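Local coordinates for Non-structural maintenance of chromosomes element 1 homolog (Xenopus laevis, PDB 7DG2), which probably acts as a RING-type E3 ubiquitin ligase that pairs with a MAGE protein in the SMC5-SMC6 complex, which serves DNA repair and recombination, at the interface of chains A and B. Coordinates in Å, arbitrary orientation; residue numbers count along the deposited sequence, not the author numbering. Chains: chain A, Non-structural maintenance of chromosomes element 1 homolog; chain B, MAGE domain-containing protein.

The interface of chains A and B. Residues chain A 6, 9-10, 13, 37; chain B 62-64, 80, 82.
Helix 6-18 of chain A turns the face bearing A:Gln9, A:Arg10 and A:Gln13 to B:Leu82 and to the end of helix 47-62 of chain B, where B:Gly63, with positive phi (70°), leads into strand 64-68. This is a patch of the Nse1-MAGE (Nse3) heterodimer interface, the pairing of a zinc-binding RING-type protein, probably a ubiquitin ligase, with its MAGE partner. A:Gln13 and B:Asn80 meet tip to tip, their amides exchanging two hydrogen bonds although the planes are twisted 52° apart. B:Asn80 ND2 gives to A:Gln13 OE1 at 2.9 Å, and A:Gln13 NE2 returns a bond to B:Asn80 OD1 at 3.0 Å; each donor lies tilted from the acceptor's carbonyl plane. A:Gln13 NE2 also gives a nearly straight bond to the backbone O of B:Phe62 at 2.9 Å, which lies in the plane of the A:Gln13 amide and of the B:Phe62 carbonyl. With both its oxygen and nitrogen engaged, the A:Gln13 amide is fixed in rotation. On the MAGE side, the backbone N of B:Leu82 reaches B:Asn80 OD1 from the face opposite A:Gln13, steadying that amide. The rim of the B:Phe64 ring points at A:Gln13 CD.

B:Leu82 then splits its branches over the helix. B:Leu82 CD1 rests 3.5 Å from A:Arg10 CA, while B:Leu82 CD2 packs against A:Glu6 CG at 3.7 Å and also nears A:Gln9 OE1. B:Leu82 CB sits over the centre of the A:Arg10 guanidinium, 3.7 Å above the plane. A:Arg10, with CG anti to the backbone N (chi1 -178°) and bent further along, curls alongside the leucine; its NE donates to A:His37 NE2 at 2.9 Å, which helps to orient the guanidinium. A:Gln9 lays its extended chain against B:Gly63, with OE1 3.4 Å from the glycine CA.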
loop_
_atom_site.group_PDB
_atom_site.type_symbol
_atom_site.label_atom_id
_atom_site.label_comp_id
_atom_site.label_asym_id
_atom_site.label_seq_id
_atom_site.Cartn_x
_atom_site.Cartn_y
_atom_site.Cartn_z
ATOM N N GLU A 6 2.157 -14.444 -15.351
ATOM C CA GLU A 6 1.186 -14.012 -14.353
ATOM C C GLU A 6 1.511 -14.524 -12.950
ATOM O O GLU A 6 1.116 -13.897 -11.965
ATOM C CB GLU A 6 -0.215 -14.443 -14.782
ATOM C CG GLU A 6 -0.761 -13.544 -15.885
ATOM C CD GLU A 6 -1.888 -14.164 -16.677
ATOM O OE1 GLU A 6 -1.739 -14.281 -17.913
ATOM O OE2 GLU A 6 -2.918 -14.529 -16.070
ATOM N N GLN A 9 3.694 -11.875 -11.659
ATOM C CA GLN A 9 2.922 -10.657 -11.428
ATOM C C GLN A 9 2.108 -10.778 -10.149
ATOM O O GLN A 9 2.019 -9.824 -9.359
ATOM C CB GLN A 9 2.016 -10.374 -12.628
ATOM C CG GLN A 9 2.766 -10.181 -13.952
ATOM C CD GLN A 9 1.855 -10.232 -15.155
ATOM O OE1 GLN A 9 0.647 -10.442 -15.023
ATOM N NE2 GLN A 9 2.431 -10.060 -16.347
ATOM N N ARG A 10 1.508 -11.953 -9.921
ATOM C CA ARG A 10 0.688 -12.149 -8.734
ATOM C C ARG A 10 1.543 -12.059 -7.484
ATOM O O ARG A 10 1.146 -11.438 -6.492
ATOM C CB ARG A 10 -0.021 -13.505 -8.812
ATOM C CG ARG A 10 -0.932 -13.776 -7.651
ATOM C CD ARG A 10 -2.236 -13.024 -7.813
ATOM N NE ARG A 10 -3.150 -13.692 -8.744
ATOM C CZ ARG A 10 -4.424 -13.342 -8.896
ATOM N NH1 ARG A 10 -5.200 -13.985 -9.758
ATOM N NH2 ARG A 10 -4.912 -12.323 -8.200
ATOM N N GLN A 13 2.441 -8.330 -6.966
ATOM C CA GLN A 13 1.308 -7.585 -6.416
ATOM C C GLN A 13 1.151 -7.834 -4.921
ATOM O O GLN A 13 0.945 -6.895 -4.143
ATOM C CB GLN A 13 0.023 -7.952 -7.149
ATOM C CG GLN A 13 -0.001 -7.458 -8.593
ATOM C CD GLN A 13 -1.374 -7.583 -9.204
ATOM O OE1 GLN A 13 -2.353 -7.857 -8.497
ATOM N NE2 GLN A 13 -1.465 -7.366 -10.517
ATOM N N HIS A 37 -2.067 -19.713 -11.502
ATOM C CA HIS A 37 -1.869 -19.318 -12.889
ATOM C C HIS A 37 -1.338 -20.461 -13.748
ATOM O O HIS A 37 -0.828 -20.218 -14.846
ATOM C CB HIS A 37 -0.956 -18.093 -12.957
ATOM C CG HIS A 37 -1.570 -16.879 -12.327
ATOM N ND1 HIS A 37 -2.567 -16.151 -12.941
ATOM C CD2 HIS A 37 -1.365 -16.296 -11.123
ATOM C CE1 HIS A 37 -2.934 -15.158 -12.150
ATOM N NE2 HIS A 37 -2.218 -15.220 -11.043
ATOM N N PHE B 62 3.871 -6.001 -13.912
ATOM C CA PHE B 62 2.977 -5.881 -12.771
ATOM C C PHE B 62 1.608 -6.504 -12.980
ATOM O O PHE B 62 0.869 -6.668 -12.003
ATOM C CB PHE B 62 2.773 -4.397 -12.418
ATOM C CG PHE B 62 4.032 -3.707 -11.954
ATOM C CD1 PHE B 62 4.924 -3.168 -12.873
ATOM C CD2 PHE B 62 4.320 -3.592 -10.592
ATOM C CE1 PHE B 62 6.087 -2.544 -12.449
ATOM C CE2 PHE B 62 5.490 -2.968 -10.161
ATOM C CZ PHE B 62 6.368 -2.440 -11.097
ATOM N N GLY B 63 1.230 -6.809 -14.216
ATOM C CA GLY B 63 -0.146 -7.201 -14.446
ATOM C C GLY B 63 -1.118 -6.057 -14.275
ATOM O O GLY B 63 -2.250 -6.277 -13.833
ATOM N N PHE B 64 -0.693 -4.828 -14.598
ATOM C CA PHE B 64 -1.514 -3.626 -14.497
ATOM C C PHE B 64 -1.875 -3.135 -15.892
ATOM O O PHE B 64 -1.025 -3.111 -16.782
ATOM C CB PHE B 64 -0.793 -2.460 -13.812
ATOM C CG PHE B 64 -0.458 -2.672 -12.366
ATOM C CD1 PHE B 64 -0.868 -3.797 -11.672
ATOM C CD2 PHE B 64 0.264 -1.697 -11.692
ATOM C CE1 PHE B 64 -0.549 -3.961 -10.329
ATOM C CE2 PHE B 64 0.600 -1.859 -10.354
ATOM C CZ PHE B 64 0.188 -2.993 -9.669
ATOM N N ASN B 80 -6.427 -3.811 -12.657
ATOM C CA ASN B 80 -5.731 -5.076 -12.475
ATOM C C ASN B 80 -6.086 -6.040 -13.603
ATOM O O ASN B 80 -7.265 -6.223 -13.925
ATOM C CB ASN B 80 -6.094 -5.685 -11.120
ATOM C CG ASN B 80 -4.996 -6.555 -10.570
ATOM O OD1 ASN B 80 -4.306 -7.254 -11.322
ATOM N ND2 ASN B 80 -4.798 -6.498 -9.252
ATOM N N LEU B 82 -5.188 -9.177 -13.304
ATOM C CA LEU B 82 -5.323 -10.443 -12.598
ATOM C C LEU B 82 -6.619 -10.450 -11.799
ATOM O O LEU B 82 -6.981 -9.451 -11.167
ATOM C CB LEU B 82 -4.149 -10.686 -11.647
ATOM C CG LEU B 82 -2.707 -10.551 -12.146
ATOM C CD1 LEU B 82 -1.737 -10.980 -11.039
ATOM C CD2 LEU B 82 -2.476 -11.378 -13.403
#